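Local coordinates for 16S rRNA processing protein (Pseudomonas aeruginosa, PDB 2F1L) that probably assists the final assembly of the 30S ribosomal subunit, possibly of its head region, and is needed for efficient processing of 16S rRNA, at residues 70-74 with 75-79; 137-141 with 142-146; 153-157 with 158-162; 162-166 with 167-171. All coordinates share one frame; numbering follows the deposited sequence.

Overall arrangement
Along the chain the four contacts follow one another, interaction 1 in the range of the RimM N-terminal domain and interactions 2, 3 and 4 in that of the PRC barrel domain. The centre of interaction 1 lies about 27 Å from those of interactions 2 and 3 but about 15 Å from that of interaction 4, which it touches: Lys75 NZ is 2.7 Å from Gln167 O. The tip of the N-terminal hairpin thus meets the barrel directly. Interaction 2 meets interactions 3 and 4, centres about 18 and 12 Å away, through neighbouring strands 145-149 and 160-163. Interactions 3 and 4 share Leu162. All four touch the second subunit, consistent with a part in the dimer interface.

Interaction 1: 70-74 with 75-79; sequences GRLHG and KVLAA
Backbone hydrogen bonds pair Arg71 with Ala78 and His73 with Val76, both as antiparallel hydrogen-bonded pairs. Arg71 and Ala78 bond in both directions, Ala78 N reaching Arg71 O at 2.8 Å. His73 N donates to Val76 O at the same distance. The return bond from Val76 N to His73 O is weak at 3.3 Å. The chain reverses in a type II' beta turn from His73 to Val76, with Gly74 at a positive phi of 74°.

Among the side chains, Leu72 and Leu77 form a non-hydrogen-bonded pair and run alongside each other on one face of the hairpin. On the face of Arg71, His73, Val76 and Ala78, the imidazole edge of His73 meets the methyl of Ala78 in the ring plane, CD2 to CB 3.7 Å. Arg71 NE stands 3.2 Å above the plane of that imidazole, offset toward the rim. The guanidinium is held there because NE and NH2 both donate to Leu72 O, which lies within 3° of its plane.

Segments 70-73 and 76-79 run at 151° to each other. Strand 76-81 also pairs with strand 35-40, while at the turn Lys75 forms a salt bridge with Asp182, tying the hairpin end to the barrel domain.

Interaction 2: 137-141 with 142-146; sequences LLETG and ANDVM
A beta hairpin of the PRC barrel domain, made by strands 130-138 and 145-149, closes through Thr140, whose hydroxyl binds two backbone groups farther along the loop, Asn143 O and Ala142 N. OG1 donates to Asn143 O at a short 2.5 Å, from 44° above the carbonyl plane. It accepts from Ala142 N, two residues on, at 2.8 Å with an N-H...O angle of 158°, which makes an ST turn. The torsion that serves this, chi1 71°, sets OG1 between the backbone N and the carbonyl carbon and brings CG2 against Val145. There the two side chains cross at about a right angle, Thr140 CG2 lying 3.6 Å from Val145 CG2.

A water completes the loop's polar network: it accepts from Thr140 N at 2.9 Å and donates to Ala142 O, so it bridges the two segments. Asp144 OD2 has a weak hydrogen bond to Trp115.

At the base of the loop, Leu138 and Val145 are a hydrogen-bonded pair: Leu138 N to Val145 O is 2.7 Å, and Val145 N meets Leu138 O at 3.0 Å. Leu137 and selenomethionine Met146 are neighbours across the strands, Leu137 CD2 against Met146 CG at 4.0 Å.

Glu139 points away from the other arm, and its carboxylate makes a salt bridge with Arg102 of the second subunit. The arrangement is that of an antiparallel beta hairpin whose loop holds an ST turn, here at the subunit interface.

Interaction 3: 153-157 with 158-162; sequences GSLDD and RERLL
The backbone of 153-157 is irregular and turns at Asp156 and Asp157 before extending into strand 160-162; away from the junction, the two segments meet chiefly through side chains. One bond crosses from backbone to side chain: Arg158 N donates to Asp156 OD1 at 3.0 Å with an N-H...O angle of 164°, reaching the oxygen from well above the carboxylate plane. Because the acceptor belongs to the residue two places earlier, this bond closes an Asx turn over Asp156, Asp157 and Arg158.

The same carboxylate is gripped end-on by Arg160. NH2 of Arg160 meets Asp156 OD2 at 2.9 Å and its NH1 meets Asp156 OD1 at 3.2 Å, both on the syn sides, and the two flat groups are only 3° from coplanar. OD1 thus accepts from both Arg158 N and Arg160 NH1. This is a bidentate salt bridge, one nitrogen to each oxygen, and it should restrict rotation of the carboxylate. Asp156 is placed for it by chi1 59°, which sets CG between its backbone N and carbonyl carbon, while Arg160 runs extended from CG to NE and arrives from the opposite direction.

The loop leads into strand 160-163, an outermost strand of the barrel-domain sheet within this chain, bonded to strand 145-149 through Arg160 and Val148.

Arg158 CZ stands 4.2 Å above one face of the Arg160 guanidinium, offset toward its rim. Arg158 NH1 donates to Phe187 O, and Arg160 NH2 also donates to Ala185 O, so both arginines bind the C-terminal residues. On the loop itself, Ser154 OG donates to Asp156 O at 3.1 Å.

Interaction 4: 162-166 with 167-171; sequences LPYTG and QCVLS
Two backbone hydrogen bonds converge on Thr165 O. Val169 N, four residues on, reaches it at 2.6 Å, with an N-H...O angle of 176°; Cys168 N, three residues on, does so at 3.0 Å and less straight, at 139°. With Gly166 and Gln167 both at helical backbone angles, this is a single helix-like turn, and it holds the bend between strands 160-163 and 169-173. Before it, Tyr164 is the centre of an inverse gamma turn, whose bond from Thr165 N to Pro163 O is weak.

Apolar side chains meet across the bend. The sulfur of Cys168, set anti to its backbone N (chi1 -179°), approaches Leu162 CD2 at 4.0 Å, and its CB lies 4.0 Å from Pro163 CG. Farther round, Val169 CG2 meets Tyr164 CD1 at 3.9 Å, coming at the ring obliquely.

Two further contacts leave the turn. Gln167 O accepts from Lys75 NZ of the N-terminal domain, and the side chain of Gln167 packs on Pro163 of the second subunit.

Strand 169-173 pairs with strand 178-181, where Leu170 and Ser171 both face Arg180 in a classic beta bulge. The whole is a tight connection between the two outermost strands of the PRC barrel domain's sheet, in which one helix-like turn takes the chain from one edge of the sheet to the other.

Interaction 1: 70-74 with 75-79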
loop_
_atom_site.group_PDB
_atom_site.type_symbol
_atom_site.label_atom_id
_atom_site.label_comp_id
_atom_site.label_asym_id
_atom_site.label_seq_id
_atom_site.Cartn_x
_atom_site.Cartn_y
_atom_site.Cartn_z
ATOM N N GLY A 70 -21.741 -1.930 8.607
ATOM C CA GLY A 70 -20.888 -0.802 8.266
ATOM C C GLY A 70 -20.740 -0.565 6.769
ATOM O O GLY A 70 -21.340 -1.245 5.943
ATOM N N ARG A 71 -19.945 0.447 6.438
ATOM C CA ARG A 71 -19.639 0.787 5.062
ATOM C C ARG A 71 -18.457 1.727 5.010
ATOM O O ARG A 71 -18.106 2.361 6.024
ATOM C CB ARG A 71 -20.830 1.439 4.393
ATOM C CG ARG A 71 -21.379 2.648 5.138
ATOM C CD ARG A 71 -22.225 3.548 4.233
ATOM N NE ARG A 71 -21.353 4.160 3.247
ATOM C CZ ARG A 71 -21.746 4.849 2.182
ATOM N NH1 ARG A 71 -23.036 5.109 1.934
ATOM N NH2 ARG A 71 -20.808 5.296 1.353
ATOM N N LEU A 72 -17.844 1.788 3.825
ATOM C CA LEU A 72 -16.802 2.744 3.532
ATOM C C LEU A 72 -17.410 4.115 3.169
ATOM O O LEU A 72 -18.439 4.208 2.511
ATOM C CB LEU A 72 -15.981 2.292 2.332
ATOM C CG LEU A 72 -15.259 0.955 2.251
ATOM C CD1 LEU A 72 -14.401 0.941 0.990
ATOM C CD2 LEU A 72 -14.402 0.732 3.437
ATOM N N HIS A 73 -16.733 5.155 3.612
ATOM C CA HIS A 73 -16.928 6.507 3.144
ATOM C C HIS A 73 -15.554 6.995 2.652
ATOM O O HIS A 73 -14.724 7.419 3.424
ATOM C CB HIS A 73 -17.440 7.391 4.276
ATOM C CG HIS A 73 -18.838 7.079 4.712
ATOM N ND1 HIS A 73 -19.954 7.476 3.993
ATOM C CD2 HIS A 73 -19.310 6.462 5.827
ATOM C CE1 HIS A 73 -21.052 7.098 4.634
ATOM N NE2 HIS A 73 -20.694 6.478 5.748
ATOM N N GLY A 74 -15.287 6.880 1.367
ATOM C CA GLY A 74 -13.967 7.168 0.849
ATOM C C GLY A 74 -13.059 6.039 1.248
ATOM O O GLY A 74 -13.308 4.876 0.885
ATOM N N LYS A 75 -12.056 6.365 2.052
ATOM C CA LYS A 75 -11.123 5.349 2.512
ATOM C C LYS A 75 -11.216 5.125 4.019
ATOM O O LYS A 75 -10.450 4.386 4.559
ATOM C CB LYS A 75 -9.712 5.718 2.095
ATOM C CG LYS A 75 -9.500 5.749 0.569
ATOM C CD LYS A 75 -9.374 4.366 -0.008
ATOM C CE LYS A 75 -7.969 3.796 0.150
ATOM N NZ LYS A 75 -6.971 4.653 -0.596
ATOM N N VAL A 76 -12.167 5.739 4.705
ATOM C CA VAL A 76 -12.448 5.338 6.087
ATOM C C VAL A 76 -13.745 4.590 6.146
ATOM O O VAL A 76 -14.530 4.640 5.192
ATOM C CB VAL A 76 -12.615 6.523 7.025
ATOM C CG1 VAL A 76 -11.293 7.322 7.125
ATOM C CG2 VAL A 76 -13.794 7.427 6.575
ATOM N N LEU A 77 -14.005 3.945 7.280
ATOM C CA LEU A 77 -15.225 3.214 7.446
ATOM C C LEU A 77 -16.092 3.837 8.523
ATOM O O LEU A 77 -15.568 4.438 9.455
ATOM C CB LEU A 77 -14.928 1.802 7.872
ATOM C CG LEU A 77 -14.539 0.823 6.778
ATOM C CD1 LEU A 77 -13.126 1.104 6.346
ATOM C CD2 LEU A 77 -14.616 -0.623 7.314
ATOM N N ALA A 78 -17.406 3.637 8.409
ATOM C CA ALA A 78 -18.354 3.862 9.515
ATOM C C ALA A 78 -18.947 2.523 9.938
ATOM O O ALA A 78 -19.361 1.705 9.110
ATOM C CB ALA A 78 -19.467 4.833 9.116
ATOM N N ALA A 79 -18.990 2.316 11.237
ATOM C CA ALA A 79 -19.367 1.045 11.800
ATOM C C ALA A 79 -20.420 1.265 12.872
ATOM O O ALA A 79 -20.294 2.195 13.657
ATOM C CB ALA A 79 -18.167 0.409 12.407
#

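Interaction 2: 137-141 with 142-146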
loop_
_atom_site.group_PDB
_atom_site.type_symbol
_atom_site.label_atom_id
_atom_site.label_comp_id
_atom_site.label_asym_id
_atom_site.label_seq_id
_atom_site.Cartn_x
_atom_site.Cartn_y
_atom_site.Cartn_z
ATOM N N LEU A 137 -0.735 -12.031 -11.546
ATOM C CA LEU A 137 -0.166 -11.411 -10.360
ATOM C C LEU A 137 1.316 -11.650 -10.349
ATOM O O LEU A 137 1.783 -12.598 -10.946
ATOM C CB LEU A 137 -0.807 -11.945 -9.076
ATOM C CG LEU A 137 -2.053 -11.098 -8.791
ATOM C CD1 LEU A 137 -3.215 -11.691 -9.498
ATOM C CD2 LEU A 137 -2.359 -10.978 -7.334
ATOM N N LEU A 138 2.052 -10.761 -9.703
ATOM C CA LEU A 138 3.499 -10.897 -9.596
ATOM C C LEU A 138 3.908 -10.943 -8.148
ATOM O O LEU A 138 3.392 -10.221 -7.326
ATOM C CB LEU A 138 4.233 -9.724 -10.246
ATOM C CG LEU A 138 3.992 -9.421 -11.722
ATOM C CD1 LEU A 138 4.797 -8.172 -12.100
ATOM C CD2 LEU A 138 4.344 -10.562 -12.665
ATOM N N GLU A 139 4.857 -11.802 -7.852
ATOM C CA GLU A 139 5.494 -11.828 -6.564
ATOM C C GLU A 139 6.673 -10.847 -6.694
ATOM O O GLU A 139 7.397 -10.872 -7.683
ATOM C CB GLU A 139 5.888 -13.273 -6.303
ATOM C CG GLU A 139 6.347 -13.652 -4.900
ATOM C CD GLU A 139 6.949 -15.053 -4.898
ATOM O OE1 GLU A 139 6.406 -15.912 -5.632
ATOM O OE2 GLU A 139 7.976 -15.278 -4.214
ATOM N N THR A 140 6.848 -9.984 -5.702
ATOM C CA THR A 140 7.787 -8.894 -5.779
ATOM C C THR A 140 8.785 -8.805 -4.623
ATOM O O THR A 140 9.623 -7.898 -4.587
ATOM C CB THR A 140 7.043 -7.570 -5.702
ATOM O OG1 THR A 140 6.552 -7.399 -4.363
ATOM C CG2 THR A 140 5.875 -7.514 -6.699
ATOM N N GLY A 141 8.706 -9.685 -3.650
ATOM C CA GLY A 141 9.509 -9.468 -2.453
ATOM C C GLY A 141 8.902 -8.451 -1.478
ATOM O O GLY A 141 9.427 -8.235 -0.408
ATOM N N ALA A 142 7.812 -7.802 -1.847
ATOM C CA ALA A 142 7.023 -7.021 -0.909
ATOM C C ALA A 142 5.551 -7.363 -1.235
ATOM O O ALA A 142 5.219 -8.508 -1.415
ATOM C CB ALA A 142 7.338 -5.518 -1.096
ATOM N N ASN A 143 4.680 -6.399 -1.423
ATOM C CA ASN A 143 3.322 -6.731 -1.826
ATOM C C ASN A 143 3.292 -7.338 -3.202
ATOM O O ASN A 143 4.098 -6.993 -4.055
ATOM C CB ASN A 143 2.488 -5.461 -1.828
ATOM C CG ASN A 143 2.656 -4.728 -0.570
ATOM O OD1 ASN A 143 2.227 -5.261 0.463
ATOM N ND2 ASN A 143 3.408 -3.565 -0.585
ATOM N N ASP A 144 2.329 -8.222 -3.430
ATOM C CA ASP A 144 2.051 -8.704 -4.770
ATOM C C ASP A 144 1.523 -7.590 -5.671
ATOM O O ASP A 144 0.865 -6.659 -5.210
ATOM C CB ASP A 144 1.031 -9.821 -4.700
ATOM C CG ASP A 144 1.558 -11.041 -3.994
ATOM O OD1 ASP A 144 2.766 -11.318 -4.136
ATOM O OD2 ASP A 144 0.764 -11.734 -3.311
ATOM N N VAL A 145 1.803 -7.690 -6.957
ATOM C CA VAL A 145 1.338 -6.703 -7.915
ATOM C C VAL A 145 0.380 -7.364 -8.852
ATOM O O VAL A 145 0.580 -8.508 -9.243
ATOM C CB VAL A 145 2.520 -6.130 -8.705
ATOM C CG1 VAL A 145 2.039 -5.374 -9.920
ATOM C CG2 VAL A 145 3.376 -5.216 -7.779
HETATM N N MSE A 146 -0.664 -6.643 -9.226
HETATM C CA MSE A 146 -1.647 -7.112 -10.194
HETATM C C MSE A 146 -1.362 -6.489 -11.525
HETATM O O MSE A 146 -1.299 -5.279 -11.645
HETATM C CB MSE A 146 -3.030 -6.709 -9.764
HETATM C CG MSE A 146 -3.429 -7.315 -8.468
HETATM SE SE MSE A 146 -5.008 -6.387 -7.650
HETATM C CE MSE A 146 -4.390 -4.536 -7.395
HETATM O O HOH W 1 4.908 -10.313 -3.518
#

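Interaction 3: 153-157 with 158-162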
loop_
_atom_site.group_PDB
_atom_site.type_symbol
_atom_site.label_atom_id
_atom_site.label_comp_id
_atom_site.label_asym_id
_atom_site.label_seq_id
_atom_site.Cartn_x
_atom_site.Cartn_y
_atom_site.Cartn_z
ATOM N N GLY A 153 -13.727 -2.790 -23.526
ATOM C CA GLY A 153 -14.494 -1.771 -22.804
ATOM C C GLY A 153 -13.648 -0.919 -21.856
ATOM O O GLY A 153 -14.161 0.016 -21.255
ATOM N N SER A 154 -12.353 -1.254 -21.714
ATOM C CA SER A 154 -11.391 -0.504 -20.857
ATOM C C SER A 154 -11.364 0.962 -21.253
ATOM O O SER A 154 -11.550 1.302 -22.406
ATOM C CB SER A 154 -9.955 -1.085 -20.969
ATOM O OG SER A 154 -8.927 -0.222 -20.449
ATOM N N LEU A 155 -11.098 1.805 -20.275
ATOM C CA LEU A 155 -10.848 3.228 -20.471
ATOM C C LEU A 155 -9.820 3.587 -21.549
ATOM O O LEU A 155 -10.019 4.543 -22.294
ATOM C CB LEU A 155 -10.318 3.776 -19.165
ATOM C CG LEU A 155 -10.047 5.258 -19.018
ATOM C CD1 LEU A 155 -11.372 5.977 -19.009
ATOM C CD2 LEU A 155 -9.283 5.452 -17.698
ATOM N N ASP A 156 -8.710 2.856 -21.616
ATOM C CA ASP A 156 -7.695 3.134 -22.634
ATOM C C ASP A 156 -6.950 1.868 -23.062
ATOM O O ASP A 156 -7.527 0.797 -23.050
ATOM C CB ASP A 156 -6.753 4.245 -22.147
ATOM C CG ASP A 156 -6.032 3.897 -20.843
ATOM O OD1 ASP A 156 -5.819 2.696 -20.532
ATOM O OD2 ASP A 156 -5.653 4.857 -20.137
ATOM N N ASP A 157 -5.682 2.015 -23.440
ATOM C CA ASP A 157 -4.865 0.969 -24.051
ATOM C C ASP A 157 -3.744 0.536 -23.162
ATOM O O ASP A 157 -2.913 -0.290 -23.580
ATOM C CB ASP A 157 -4.234 1.505 -25.341
ATOM C CG ASP A 157 -5.141 1.354 -26.521
ATOM O OD1 ASP A 157 -6.265 0.851 -26.302
ATOM O OD2 ASP A 157 -4.736 1.720 -27.655
ATOM N N ARG A 158 -3.720 1.081 -21.943
ATOM C CA ARG A 158 -2.556 0.995 -21.092
ATOM C C ARG A 158 -2.655 -0.167 -20.156
ATOM O O ARG A 158 -3.680 -0.333 -19.484
ATOM C CB ARG A 158 -2.432 2.239 -20.207
ATOM C CG ARG A 158 -2.014 3.514 -20.908
ATOM C CD ARG A 158 -1.781 4.612 -19.874
ATOM N NE ARG A 158 -0.667 4.232 -19.007
ATOM C CZ ARG A 158 -0.600 4.444 -17.702
ATOM N NH1 ARG A 158 -1.579 5.034 -17.036
ATOM N NH2 ARG A 158 0.459 4.023 -17.052
ATOM N N GLU A 159 -1.561 -0.915 -20.051
ATOM C CA GLU A 159 -1.405 -1.890 -18.979
ATOM C C GLU A 159 -1.055 -1.127 -17.705
ATOM O O GLU A 159 -0.372 -0.107 -17.749
ATOM C CB GLU A 159 -0.336 -2.939 -19.320
ATOM C CG GLU A 159 0.287 -3.633 -18.127
ATOM C CD GLU A 159 1.469 -4.495 -18.516
ATOM O OE1 GLU A 159 1.253 -5.446 -19.278
ATOM O OE2 GLU A 159 2.609 -4.229 -18.050
ATOM N N ARG A 160 -1.532 -1.618 -16.569
ATOM C CA ARG A 160 -1.219 -0.996 -15.310
ATOM C C ARG A 160 -0.787 -2.002 -14.269
ATOM O O ARG A 160 -1.082 -3.175 -14.362
ATOM C CB ARG A 160 -2.430 -0.222 -14.806
ATOM C CG ARG A 160 -2.706 1.041 -15.570
ATOM C CD ARG A 160 -3.936 1.681 -15.032
ATOM N NE ARG A 160 -4.230 2.970 -15.656
ATOM C CZ ARG A 160 -4.819 3.083 -16.831
ATOM N NH1 ARG A 160 -5.139 1.994 -17.521
ATOM N NH2 ARG A 160 -5.074 4.275 -17.330
ATOM N N LEU A 161 -0.093 -1.530 -13.255
ATOM C CA LEU A 161 0.449 -2.432 -12.260
ATOM C C LEU A 161 0.111 -1.915 -10.872
ATOM O O LEU A 161 0.684 -0.911 -10.398
ATOM C CB LEU A 161 1.946 -2.536 -12.457
ATOM C CG LEU A 161 2.274 -3.114 -13.819
ATOM C CD1 LEU A 161 3.482 -2.396 -14.383
ATOM C CD2 LEU A 161 2.487 -4.617 -13.738
ATOM N N LEU A 162 -0.851 -2.579 -10.245
ATOM C CA LEU A 162 -1.430 -2.086 -9.006
ATOM C C LEU A 162 -0.961 -2.963 -7.874
ATOM O O LEU A 162 -0.848 -4.151 -8.031
ATOM C CB LEU A 162 -2.939 -2.074 -9.081
ATOM C CG LEU A 162 -3.591 -0.875 -9.774
ATOM C CD1 LEU A 162 -3.132 -0.713 -11.186
ATOM C CD2 LEU A 162 -5.112 -1.057 -9.733
#

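Interaction 4: 162-166 with 167-171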
loop_
_atom_site.group_PDB
_atom_site.type_symbol
_atom_site.label_atom_id
_atom_site.label_comp_id
_atom_site.label_asym_id
_atom_site.label_seq_id
_atom_site.Cartn_x
_atom_site.Cartn_y
_atom_site.Cartn_z
ATOM N N LEU A 162 -0.851 -2.579 -10.245
ATOM C CA LEU A 162 -1.430 -2.086 -9.006
ATOM C C LEU A 162 -0.961 -2.963 -7.874
ATOM O O LEU A 162 -0.848 -4.151 -8.031
ATOM C CB LEU A 162 -2.939 -2.074 -9.081
ATOM C CG LEU A 162 -3.591 -0.875 -9.774
ATOM C CD1 LEU A 162 -3.132 -0.713 -11.186
ATOM C CD2 LEU A 162 -5.112 -1.057 -9.733
ATOM N N PRO A 163 -0.667 -2.363 -6.728
ATOM C CA PRO A 163 -0.274 -3.132 -5.546
ATOM C C PRO A 163 -1.479 -3.799 -4.906
ATOM O O PRO A 163 -2.557 -3.186 -4.791
ATOM C CB PRO A 163 0.293 -2.063 -4.631
ATOM C CG PRO A 163 -0.518 -0.849 -4.961
ATOM C CD PRO A 163 -0.734 -0.915 -6.459
ATOM N N TYR A 164 -1.327 -5.055 -4.521
ATOM C CA TYR A 164 -2.418 -5.769 -3.841
ATOM C C TYR A 164 -2.298 -5.438 -2.361
ATOM O O TYR A 164 -1.660 -6.164 -1.587
ATOM C CB TYR A 164 -2.344 -7.297 -4.071
ATOM C CG TYR A 164 -3.500 -8.024 -3.434
ATOM C CD1 TYR A 164 -4.743 -8.059 -4.029
ATOM C CD2 TYR A 164 -3.362 -8.626 -2.201
ATOM C CE1 TYR A 164 -5.822 -8.699 -3.427
ATOM C CE2 TYR A 164 -4.416 -9.242 -1.589
ATOM C CZ TYR A 164 -5.652 -9.286 -2.207
ATOM O OH TYR A 164 -6.701 -9.930 -1.566
ATOM N N THR A 165 -2.852 -4.297 -2.000
ATOM C CA THR A 165 -2.942 -3.839 -0.612
ATOM C C THR A 165 -4.280 -3.124 -0.455
ATOM O O THR A 165 -4.889 -2.718 -1.446
ATOM C CB THR A 165 -1.890 -2.789 -0.295
ATOM O OG1 THR A 165 -2.137 -1.611 -1.088
ATOM C CG2 THR A 165 -0.512 -3.310 -0.596
ATOM N N GLY A 166 -4.696 -2.923 0.783
ATOM C CA GLY A 166 -5.954 -2.246 1.097
ATOM C C GLY A 166 -5.971 -0.748 0.809
ATOM O O GLY A 166 -7.042 -0.167 0.664
ATOM N N GLN A 167 -4.802 -0.109 0.744
ATOM C CA GLN A 167 -4.773 1.258 0.317
ATOM C C GLN A 167 -5.269 1.349 -1.110
ATOM O O GLN A 167 -5.766 2.427 -1.555
ATOM C CB GLN A 167 -3.347 1.828 0.423
ATOM C CG GLN A 167 -3.273 3.320 0.130
ATOM C CD GLN A 167 -1.922 3.952 0.404
ATOM O OE1 GLN A 167 -1.738 5.124 0.101
ATOM N NE2 GLN A 167 -0.986 3.208 0.987
ATOM N N CYS A 168 -5.110 0.229 -1.831
ATOM C CA CYS A 168 -5.475 0.135 -3.239
ATOM C C CYS A 168 -6.763 -0.666 -3.512
ATOM O O CYS A 168 -7.702 -0.189 -4.193
ATOM C CB CYS A 168 -4.344 -0.488 -4.036
ATOM S SG CYS A 168 -4.760 -0.597 -5.801
ATOM N N VAL A 169 -6.799 -1.895 -3.008
ATOM C CA VAL A 169 -7.942 -2.786 -3.270
ATOM C C VAL A 169 -8.997 -2.511 -2.234
ATOM O O VAL A 169 -8.793 -2.790 -1.061
ATOM C CB VAL A 169 -7.548 -4.282 -3.213
ATOM C CG1 VAL A 169 -8.801 -5.178 -3.437
ATOM C CG2 VAL A 169 -6.516 -4.571 -4.256
ATOM N N LEU A 170 -10.132 -1.982 -2.647
ATOM C CA LEU A 170 -11.172 -1.644 -1.659
ATOM C C LEU A 170 -12.163 -2.792 -1.413
ATOM O O LEU A 170 -12.615 -2.995 -0.278
ATOM C CB LEU A 170 -11.947 -0.400 -2.116
ATOM C CG LEU A 170 -11.080 0.804 -2.487
ATOM C CD1 LEU A 170 -11.912 2.003 -2.675
ATOM C CD2 LEU A 170 -10.055 1.050 -1.400
ATOM N N SER A 171 -12.539 -3.484 -2.488
ATOM C CA SER A 171 -13.601 -4.478 -2.427
ATOM C C SER A 171 -13.367 -5.466 -3.553
ATOM O O SER A 171 -13.020 -5.070 -4.648
ATOM C CB SER A 171 -14.981 -3.825 -2.650
ATOM O OG SER A 171 -15.248 -2.762 -1.745
#